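Local coordinates for amino acid amide racemase (Ochrobactrum anthropi, PDB 6GIO), which belongs to the class-III aminotransferase family of fold-type I enzymes and binds pyridoxal-5'-phosphate as a two-subunit assembly, at residues S24-I29 against R378-G383; R105-F108 against D114-D117; P206-S209 against L213-P216. All coordinates share one frame; numbering follows the deposited sequence.

Contact 1 (S24-I29 against R378-G383); sequences SPLSLI and RGYQLG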
ATOM      1  N   SER C  24      18.413  13.771  -8.066  1.00 30.10           N
ATOM      2  CA  SER C  24      19.037  14.157  -9.335  1.00 28.24           C
ATOM      3  C   SER C  24      17.953  14.380 -10.347  1.00 29.30           C
ATOM      4  O   SER C  24      16.799  14.027 -10.084  1.00 29.16           O
ATOM      5  CB  SER C  24      20.029  13.086  -9.846  1.00 28.79           C
ATOM      6  OG  SER C  24      19.393  12.061 -10.611  1.00 27.32           O
ATOM      7  N   PRO C  25      18.301  14.957 -11.519  1.00 27.48           N
ATOM      8  CA  PRO C  25      17.279  15.121 -12.579  1.00 28.32           C
ATOM      9  C   PRO C  25      16.816  13.828 -13.304  1.00 26.61           C
ATOM     10  O   PRO C  25      15.948  13.906 -14.177  1.00 24.34           O
ATOM     11  CB  PRO C  25      17.974  16.035 -13.623  1.00 27.37           C
ATOM     12  CG  PRO C  25      19.222  16.556 -12.952  1.00 28.62           C
ATOM     13  CD  PRO C  25      19.604  15.528 -11.899  1.00 28.31           C
ATOM     14  N   LEU C  26      17.409  12.680 -12.987  1.00 27.47           N
ATOM     15  CA  LEU C  26      17.155  11.456 -13.736  1.00 26.47           C
ATOM     16  C   LEU C  26      15.647  11.165 -13.829  1.00 25.97           C
ATOM     17  O   LEU C  26      14.951  11.076 -12.820  1.00 26.84           O
ATOM     18  CB  LEU C  26      17.872  10.280 -13.087  1.00 27.91           C
ATOM     19  CG  LEU C  26      17.729   8.895 -13.760  1.00 25.48           C
ATOM     20  CD1 LEU C  26      18.221   8.957 -15.205  1.00 26.66           C
ATOM     21  CD2 LEU C  26      18.461   7.852 -12.929  1.00 24.22           C
ATOM     22  N   SER C  27      15.185  11.046 -15.062  1.00 25.72           N
ATOM     23  CA  SER C  27      13.781  10.881 -15.417  1.00 28.23           C
ATOM     24  C   SER C  27      13.778   9.745 -16.436  1.00 26.77           C
ATOM     25  O   SER C  27      14.529   9.791 -17.420  1.00 27.96           O
ATOM     26  CB  SER C  27      13.228  12.211 -15.984  1.00 29.17           C
ATOM     27  OG  SER C  27      13.398  13.221 -14.996  1.00 29.00           O
ATOM     28  N   LEU C  28      12.951   8.724 -16.193  1.00 26.10           N
ATOM     29  CA  LEU C  28      13.108   7.402 -16.823  1.00 24.03           C
ATOM     30  C   LEU C  28      12.080   7.020 -17.871  1.00 22.82           C
ATOM     31  O   LEU C  28      10.899   7.247 -17.709  1.00 22.28           O
ATOM     32  CB  LEU C  28      13.118   6.291 -15.746  1.00 23.74           C
ATOM     33  CG  LEU C  28      14.189   6.383 -14.653  1.00 24.38           C
ATOM     34  CD1 LEU C  28      13.941   5.324 -13.563  1.00 24.72           C
ATOM     35  CD2 LEU C  28      15.591   6.247 -15.239  1.00 24.92           C
ATOM     36  N   ILE C  29      12.546   6.372 -18.935  1.00 24.82           N
ATOM     37  CA  ILE C  29      11.644   5.753 -19.919  1.00 25.84           C
ATOM     38  C   ILE C  29      11.775   4.227 -20.003  1.00 24.76           C
ATOM     39  O   ILE C  29      10.947   3.553 -20.629  1.00 25.72           O
ATOM     40  CB  ILE C  29      11.842   6.339 -21.331  1.00 25.14           C
ATOM     41  CG1 ILE C  29      13.240   6.023 -21.861  1.00 26.55           C
ATOM     42  CG2 ILE C  29      11.586   7.837 -21.323  1.00 28.22           C
ATOM     43  CD1 ILE C  29      13.407   6.380 -23.331  1.00 26.74           C
ATOM     44  N   ARG C 378      26.808  14.864  -9.718  1.00 28.01           N
ATOM     45  CA  ARG C 378      27.910  14.571 -10.612  1.00 28.01           C
ATOM     46  C   ARG C 378      27.964  13.085 -10.967  1.00 27.87           C
ATOM     47  O   ARG C 378      28.317  12.730 -12.102  1.00 29.15           O
ATOM     48  CB  ARG C 378      29.226  15.046 -10.014  1.00 27.45           C
ATOM     49  CG  ARG C 378      30.439  14.914 -10.919  1.00 28.75           C
ATOM     50  CD  ARG C 378      30.256  15.745 -12.185  1.00 29.29           C
ATOM     51  NE  ARG C 378      31.423  15.666 -13.052  1.00 31.12           N
ATOM     52  CZ  ARG C 378      31.425  16.031 -14.338  1.00 31.14           C
ATOM     53  NH1 ARG C 378      30.313  16.477 -14.917  1.00 31.45           N
ATOM     54  NH2 ARG C 378      32.523  15.910 -15.047  1.00 31.95           N
ATOM     55  N   GLY C 379      27.643  12.209 -10.007  1.00 25.16           N
ATOM     56  CA  GLY C 379      27.476  10.772 -10.306  1.00 24.25           C
ATOM     57  C   GLY C 379      26.509  10.513 -11.464  1.00 23.28           C
ATOM     58  O   GLY C 379      26.781   9.768 -12.410  1.00 24.62           O
ATOM     59  N   TYR C 380      25.356  11.116 -11.346  1.00 25.01           N
ATOM     60  CA  TYR C 380      24.339  11.066 -12.360  1.00 26.71           C
ATOM     61  C   TYR C 380      24.889  11.527 -13.734  1.00 27.36           C
ATOM     62  O   TYR C 380      24.674  10.850 -14.735  1.00 26.81           O
ATOM     63  CB  TYR C 380      23.148  11.916 -11.897  1.00 25.32           C
ATOM     64  CG  TYR C 380      22.349  12.487 -13.015  1.00 26.95           C
ATOM     65  CD1 TYR C 380      21.398  11.700 -13.678  1.00 27.88           C
ATOM     66  CD2 TYR C 380      22.549  13.820 -13.444  1.00 27.59           C
ATOM     67  CE1 TYR C 380      20.665  12.218 -14.721  1.00 28.75           C
ATOM     68  CE2 TYR C 380      21.823  14.346 -14.498  1.00 27.67           C
ATOM     69  CZ  TYR C 380      20.884  13.540 -15.122  1.00 29.52           C
ATOM     70  OH  TYR C 380      20.129  14.023 -16.150  1.00 30.69           O
ATOM     71  N   GLN C 381      25.619  12.634 -13.785  1.00 28.53           N
ATOM     72  CA  GLN C 381      26.156  13.098 -15.090  1.00 28.73           C
ATOM     73  C   GLN C 381      27.206  12.128 -15.622  1.00 29.45           C
ATOM     74  O   GLN C 381      27.343  11.968 -16.799  1.00 28.08           O
ATOM     75  CB  GLN C 381      26.804  14.460 -14.958  1.00 30.10           C
ATOM     76  CG  GLN C 381      25.888  15.548 -14.543  1.00 29.61           C
ATOM     77  CD  GLN C 381      26.630  16.877 -14.553  1.00 33.61           C
ATOM     78  OE1 GLN C 381      27.626  17.047 -13.864  1.00 34.41           O
ATOM     79  NE2 GLN C 381      26.143  17.817 -15.341  1.00 32.78           N
ATOM     80  N   LEU C 382      27.938  11.479 -14.731  1.00 28.11           N
ATOM     81  CA  LEU C 382      28.922  10.501 -15.127  1.00 31.94           C
ATOM     82  C   LEU C 382      28.344   9.117 -15.418  1.00 31.09           C
ATOM     83  O   LEU C 382      29.106   8.224 -15.810  1.00 29.66           O
ATOM     84  CB  LEU C 382      30.032  10.378 -14.056  1.00 34.65           C
ATOM     85  CG  LEU C 382      30.806  11.675 -13.806  1.00 38.44           C
ATOM     86  CD1 LEU C 382      31.703  11.514 -12.576  1.00 40.12           C
ATOM     87  CD2 LEU C 382      31.608  12.082 -15.052  1.00 39.94           C
ATOM     88  N   GLY C 383      27.028   8.928 -15.221  1.00 29.11           N
ATOM     89  CA  GLY C 383      26.362   7.669 -15.599  1.00 28.51           C
ATOM     90  C   GLY C 383      26.081   6.672 -14.470  1.00 28.89           C
ATOM     91  O   GLY C 383      25.942   5.466 -14.713  1.00 27.36           O
TER
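Tyr380, near the C-terminal end of helix 369-382, lays its ring against Ser24, Pro25 and Leu26. Along 378-383, Arg378 comes first and faces helix 406-424 through a salt bridge to Asp422. Tyr380 then carries the whole cross-contact. Its CG is anti to the backbone N (chi1 152°), which sends the ring out from the helix toward the loop. Pro25 CD sits over one ring face as a CH-pi contact, 3.9 Å from the ring centroid and 3.6 Å from Tyr380 CE2. Ser24 OG comes obliquely, 3.7 Å from Tyr380 CD1. Leu26 CB packs 3.8 Å from Tyr380 CE1. An ST turn shapes this part of the loop, with Leu26 N donating to Ser24 OG at 3.2 Å. Tyr380 OH is hydrogen-bonded to Glu38, and the ring has a cation-pi partner in Arg42. Past the ring, Gly383, with positive phi, completes a Schellman motif after the last turn, its N bonded to Tyr380 O at 3.1 Å. The chemistry across the two segments is therefore dispersion and CH-pi packing around one aromatic ring, while the polar end of Tyr380 is held by strand 35-38.

Contact 2 (R105-F108 against D114-D117); sequences RVWF and DAND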
ATOM      1  N   ARG C 105       1.907 -17.840  10.506  1.00 22.22           N
ATOM      2  CA  ARG C 105       1.135 -17.455   9.323  1.00 22.40           C
ATOM      3  C   ARG C 105       1.712 -16.165   8.732  1.00 22.45           C
ATOM      4  O   ARG C 105       2.515 -15.441   9.377  1.00 19.62           O
ATOM      5  CB  ARG C 105      -0.321 -17.218   9.675  1.00 22.14           C
ATOM      6  CG  ARG C 105      -1.021 -18.371  10.376  1.00 23.23           C
ATOM      7  CD  ARG C 105      -1.291 -19.509   9.420  1.00 24.46           C
ATOM      8  NE  ARG C 105      -2.085 -20.588   9.982  1.00 26.29           N
ATOM      9  CZ  ARG C 105      -1.614 -21.635  10.662  1.00 28.56           C
ATOM     10  NH1 ARG C 105      -0.328 -21.753  10.897  1.00 29.00           N
ATOM     11  NH2 ARG C 105      -2.453 -22.578  11.104  1.00 27.63           N
ATOM     12  N   VAL C 106       1.226 -15.885   7.522  1.00 21.48           N
ATOM     13  CA  VAL C 106       1.707 -14.810   6.677  1.00 19.92           C
ATOM     14  C   VAL C 106       0.561 -13.890   6.271  1.00 19.76           C
ATOM     15  O   VAL C 106      -0.510 -14.339   5.863  1.00 22.38           O
ATOM     16  CB  VAL C 106       2.298 -15.382   5.414  1.00 18.78           C
ATOM     17  CG1 VAL C 106       2.980 -14.280   4.603  1.00 18.49           C
ATOM     18  CG2 VAL C 106       3.265 -16.486   5.805  1.00 19.38           C
ATOM     19  N   TRP C 107       0.778 -12.607   6.427  1.00 18.83           N
ATOM     20  CA  TRP C 107      -0.135 -11.604   5.918  1.00 19.00           C
ATOM     21  C   TRP C 107       0.617 -10.934   4.831  1.00 17.46           C
ATOM     22  O   TRP C 107       1.783 -10.741   4.965  1.00 17.31           O
ATOM     23  CB  TRP C 107      -0.439 -10.600   7.038  1.00 19.94           C
ATOM     24  CG  TRP C 107      -1.135  -9.326   6.678  1.00 19.71           C
ATOM     25  CD1 TRP C 107      -2.455  -9.083   6.792  1.00 19.59           C
ATOM     26  CD2 TRP C 107      -0.522  -8.085   6.240  1.00 19.86           C
ATOM     27  NE1 TRP C 107      -2.724  -7.783   6.413  1.00 21.72           N
ATOM     28  CE2 TRP C 107      -1.554  -7.145   6.088  1.00 20.21           C
ATOM     29  CE3 TRP C 107       0.805  -7.685   5.955  1.00 20.82           C
ATOM     30  CZ2 TRP C 107      -1.322  -5.820   5.679  1.00 19.47           C
ATOM     31  CZ3 TRP C 107       1.026  -6.336   5.513  1.00 20.03           C
ATOM     32  CH2 TRP C 107      -0.045  -5.449   5.381  1.00 19.16           C
ATOM     33  N   PHE C 108      -0.072 -10.511   3.786  1.00 19.07           N
ATOM     34  CA  PHE C 108       0.529  -9.733   2.698  1.00 18.78           C
ATOM     35  C   PHE C 108       0.036  -8.307   2.600  1.00 17.87           C
ATOM     36  O   PHE C 108      -1.136  -8.033   2.866  1.00 18.51           O
ATOM     37  CB  PHE C 108       0.212 -10.405   1.369  1.00 20.35           C
ATOM     38  CG  PHE C 108       0.978 -11.669   1.141  1.00 21.05           C
ATOM     39  CD1 PHE C 108       2.366 -11.635   0.951  1.00 21.09           C
ATOM     40  CD2 PHE C 108       0.324 -12.909   1.156  1.00 21.23           C
ATOM     41  CE1 PHE C 108       3.090 -12.801   0.767  1.00 20.60           C
ATOM     42  CE2 PHE C 108       1.039 -14.076   0.929  1.00 21.62           C
ATOM     43  CZ  PHE C 108       2.423 -14.034   0.756  1.00 20.78           C
ATOM     44  N   ASP C 114       2.872  -0.267   5.199  1.00 19.48           N
ATOM     45  CA  ASP C 114       1.606  -0.930   5.560  1.00 20.15           C
ATOM     46  C   ASP C 114       1.859  -2.236   6.390  1.00 20.71           C
ATOM     47  O   ASP C 114       1.062  -2.589   7.282  1.00 18.64           O
ATOM     48  CB  ASP C 114       0.611  -1.073   4.364  1.00 21.13           C
ATOM     49  CG  ASP C 114       0.958  -2.184   3.302  1.00 22.46           C
ATOM     50  OD1 ASP C 114       1.702  -3.128   3.562  1.00 24.65           O
ATOM     51  OD2 ASP C 114       0.364  -2.129   2.178  1.00 23.79           O
ATOM     52  N   ALA C 115       3.014  -2.857   6.151  1.00 19.42           N
ATOM     53  CA  ALA C 115       3.419  -4.080   6.874  1.00 19.91           C
ATOM     54  C   ALA C 115       3.761  -3.766   8.306  1.00 20.86           C
ATOM     55  O   ALA C 115       3.359  -4.514   9.239  1.00 20.92           O
ATOM     56  CB  ALA C 115       4.572  -4.768   6.162  1.00 19.43           C
ATOM     57  N   ASN C 116       4.478  -2.672   8.525  1.00 19.71           N
ATOM     58  CA  ASN C 116       4.755  -2.266   9.899  1.00 22.00           C
ATOM     59  C   ASN C 116       3.511  -1.682  10.606  1.00 21.90           C
ATOM     60  O   ASN C 116       3.368  -1.797  11.839  1.00 21.07           O
ATOM     61  CB  ASN C 116       5.937  -1.273   9.990  1.00 22.80           C
ATOM     62  CG  ASN C 116       7.284  -1.932   9.787  1.00 24.26           C
ATOM     63  OD1 ASN C 116       8.087  -1.485   8.950  1.00 25.46           O
ATOM     64  ND2 ASN C 116       7.541  -3.007  10.525  1.00 21.33           N
ATOM     65  N   ASP C 117       2.616  -1.067   9.848  1.00 22.48           N
ATOM     66  CA  ASP C 117       1.359  -0.609  10.426  1.00 24.00           C
ATOM     67  C   ASP C 117       0.548  -1.825  10.915  1.00 23.03           C
ATOM     68  O   ASP C 117       0.025  -1.844  12.029  1.00 21.67           O
ATOM     69  CB  ASP C 117       0.580   0.202   9.410  1.00 26.77           C
ATOM     70  CG  ASP C 117      -0.594   0.923  10.035  1.00 30.42           C
ATOM     71  OD1 ASP C 117      -0.609   1.140  11.263  1.00 36.25           O
ATOM     72  OD2 ASP C 117      -1.512   1.281   9.306  1.00 34.00           O
TER
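Trp107 meets Asp114 and Ala115 with the far corner of its indole. The contact joins strand 104-109, an edge strand of its sheet within the chain, to the first turns of helix 112-127. Trp107 CB leaves the strand on the side of the helix. CG lies anti to the backbone N (chi1 168°), and the ring system reaches on toward the helix. On the five-membered ring, NE1 donates to the carbonyl O of Val292. This bond satisfies the one polar atom of the indole and should limit turning of the ring. CZ3, on the six-membered ring, approaches the helix backbone at Ala115, 3.6 Å from Ala115 CA. The Ala115 methyl carbon CB is 3.9 Å from Trp107 CZ3. The small side chain probably allows the close approach.

At the tip, Trp107 CH2 lies 3.4 Å from Asp114 OD1. The oxygen is at the ring edge, near the ring plane, and the carboxylate stands almost perpendicular to the indole at 85°. The weakly positive C-H rim of the ring probably suits the negative oxygen. Trp107 CH2 is also 3.6 Å from Asp114 O.

Asp114 is buried and held by several partners. OD1 bonds to Ser276 OG, and OD2 accepts from His110 N, back in the turn between strand and helix. Leu143 of the second subunit packs on Asp114. Asn116, two residues on from Asp114, lines the pyridoxal-5'-phosphate pocket with Ser111, Gly112 and Ser113. This strand, tight turn and helix belong to the large domain of fold-type I PLP enzymes, where the start of the helix borders the cofactor site.

Contact 3 (P206-S209 against L213-P216); sequences PILS and LVVP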
ATOM      1  N   PRO C 206      18.119  -4.579  11.668  1.00 26.16           N
ATOM      2  CA  PRO C 206      19.425  -5.238  11.852  1.00 25.87           C
ATOM      3  C   PRO C 206      20.605  -4.470  11.270  1.00 24.02           C
ATOM      4  O   PRO C 206      21.730  -4.725  11.643  1.00 24.11           O
ATOM      5  CB  PRO C 206      19.251  -6.590  11.189  1.00 26.75           C
ATOM      6  CG  PRO C 206      18.177  -6.392  10.166  1.00 29.47           C
ATOM      7  CD  PRO C 206      17.292  -5.267  10.655  1.00 27.37           C
ATOM      8  N   ILE C 207      20.338  -3.541  10.379  1.00 23.70           N
ATOM      9  CA  ILE C 207      21.256  -2.459  10.020  1.00 23.61           C
ATOM     10  C   ILE C 207      20.364  -1.261   9.981  1.00 21.72           C
ATOM     11  O   ILE C 207      19.284  -1.314   9.401  1.00 23.00           O
ATOM     12  CB  ILE C 207      21.887  -2.653   8.618  1.00 25.04           C
ATOM     13  CG1 ILE C 207      22.699  -3.939   8.619  1.00 25.80           C
ATOM     14  CG2 ILE C 207      22.740  -1.445   8.251  1.00 25.52           C
ATOM     15  CD1 ILE C 207      23.192  -4.404   7.271  1.00 25.39           C
ATOM     16  N   LEU C 208      20.766  -0.183  10.624  1.00 23.14           N
ATOM     17  CA  LEU C 208      19.918   0.982  10.693  1.00 23.91           C
ATOM     18  C   LEU C 208      20.069   1.670   9.350  1.00 25.30           C
ATOM     19  O   LEU C 208      21.147   2.143   9.049  1.00 27.11           O
ATOM     20  CB  LEU C 208      20.386   1.888  11.820  1.00 25.65           C
ATOM     21  CG  LEU C 208      19.535   3.122  12.131  1.00 25.33           C
ATOM     22  CD1 LEU C 208      18.365   2.708  12.997  1.00 26.09           C
ATOM     23  CD2 LEU C 208      20.366   4.186  12.807  1.00 25.76           C
ATOM     24  N   SER C 209      18.978   1.751   8.604  1.00 25.88           N
ATOM     25  CA  SER C 209      18.972   2.072   7.168  1.00 28.07           C
ATOM     26  C   SER C 209      19.046   3.574   6.917  1.00 30.01           C
ATOM     27  O   SER C 209      20.139   4.114   6.753  1.00 28.02           O
ATOM     28  CB  SER C 209      17.710   1.500   6.512  1.00 28.19           C
ATOM     29  OG  SER C 209      16.519   1.950   7.175  1.00 32.00           O
ATOM     30  N   LEU C 213      22.976   3.620   7.532  1.00 26.22           N
ATOM     31  CA  LEU C 213      23.547   2.295   7.264  1.00 26.43           C
ATOM     32  C   LEU C 213      24.540   1.876   8.359  1.00 27.40           C
ATOM     33  O   LEU C 213      25.716   1.501   8.112  1.00 26.02           O
ATOM     34  CB  LEU C 213      24.141   2.269   5.855  1.00 28.97           C
ATOM     35  CG  LEU C 213      23.055   2.229   4.773  1.00 30.45           C
ATOM     36  CD1 LEU C 213      23.523   2.846   3.461  1.00 30.12           C
ATOM     37  CD2 LEU C 213      22.580   0.794   4.563  1.00 32.58           C
ATOM     38  N   VAL C 214      24.040   1.954   9.585  1.00 24.68           N
ATOM     39  CA  VAL C 214      24.812   1.635  10.751  1.00 24.26           C
ATOM     40  C   VAL C 214      24.708   0.166  11.124  1.00 23.72           C
ATOM     41  O   VAL C 214      23.630  -0.313  11.449  1.00 25.10           O
ATOM     42  CB  VAL C 214      24.346   2.504  11.949  1.00 24.05           C
ATOM     43  CG1 VAL C 214      25.123   2.161  13.214  1.00 25.11           C
ATOM     44  CG2 VAL C 214      24.513   3.968  11.626  1.00 23.95           C
ATOM     45  N   VAL C 215      25.822  -0.549  11.097  1.00 23.04           N
ATOM     46  CA  VAL C 215      25.853  -1.909  11.593  1.00 24.23           C
ATOM     47  C   VAL C 215      26.128  -1.846  13.085  1.00 28.00           C
ATOM     48  O   VAL C 215      27.143  -1.279  13.526  1.00 27.96           O
ATOM     49  CB  VAL C 215      26.962  -2.759  10.961  1.00 27.00           C
ATOM     50  CG1 VAL C 215      26.926  -4.216  11.487  1.00 28.59           C
ATOM     51  CG2 VAL C 215      26.840  -2.763   9.446  1.00 28.51           C
ATOM     52  N   PRO C 216      25.248  -2.460  13.888  1.00 27.71           N
ATOM     53  CA  PRO C 216      25.490  -2.386  15.306  1.00 27.99           C
ATOM     54  C   PRO C 216      26.784  -3.090  15.717  1.00 26.98           C
ATOM     55  O   PRO C 216      27.281  -3.932  14.955  1.00 24.82           O
ATOM     56  CB  PRO C 216      24.275  -3.106  15.908  1.00 28.79           C
ATOM     57  CG  PRO C 216      23.915  -4.113  14.874  1.00 29.16           C
ATOM     58  CD  PRO C 216      24.159  -3.391  13.560  1.00 29.33           C
TER
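The backbones of 206-209 and 213-216 run roughly antiparallel, 152° apart, with Leu208 and Val214 as a single hydrogen-bonded pair. Leu208 N donates to Val214 O at 3.0 Å. In return, Val214 N donates to Leu208 O at 2.9 Å. Leu213 N turns to Ser209 O at 3.0 Å. Leu213 and Val214 both face Leu208, which makes a G1 beta bulge; Leu213 has positive phi (47°).

Side chains flank the bridge. The torsion that sets Ile207 CG2 anti to the backbone N carries it to Val214 O, 3.5 Å away. Ile207 CG2 also approaches Leu213 CD2 loosely, at 4.3 Å. Leu208 CB and Val214 CB stand alongside each other, 4.0 Å apart. Farther from the connecting loop, Pro216 CD lies 3.4 Å from Pro206 O.

Ser209 points away from the second segment. Its OG bonds to Glu205, and the residue touches pyridoxal-5'-phosphate. The chemistry is thus backbone bonding edged by aliphatic groups: three N-H groups are satisfied inside a buried loop, and the bonds probably help to hold the chain at Ser209, which touches the cofactor.

How the contacts relate
Contacts 2 and 3 are buried, while contact 1 is partly buried. Contacts 1 and 2 lie on opposite sides of the chain centre, yet both touch the second subunit; contact 3 does not. Contact 1 encloses the other two along the chain. The three share no helix or strand, and contact 3 lies wholly in the loop between strand 199-204 and helix 220-229. Contacts 2 and 3 each hold one residue of the cofactor pocket. Aromatic rings carry contacts 1 and 2: a proline CH lies over the ring face in one, and a carboxylate oxygen at the ring edge beside a small helix residue in the other. Contact 3 relies on main-chain hydrogen bonds.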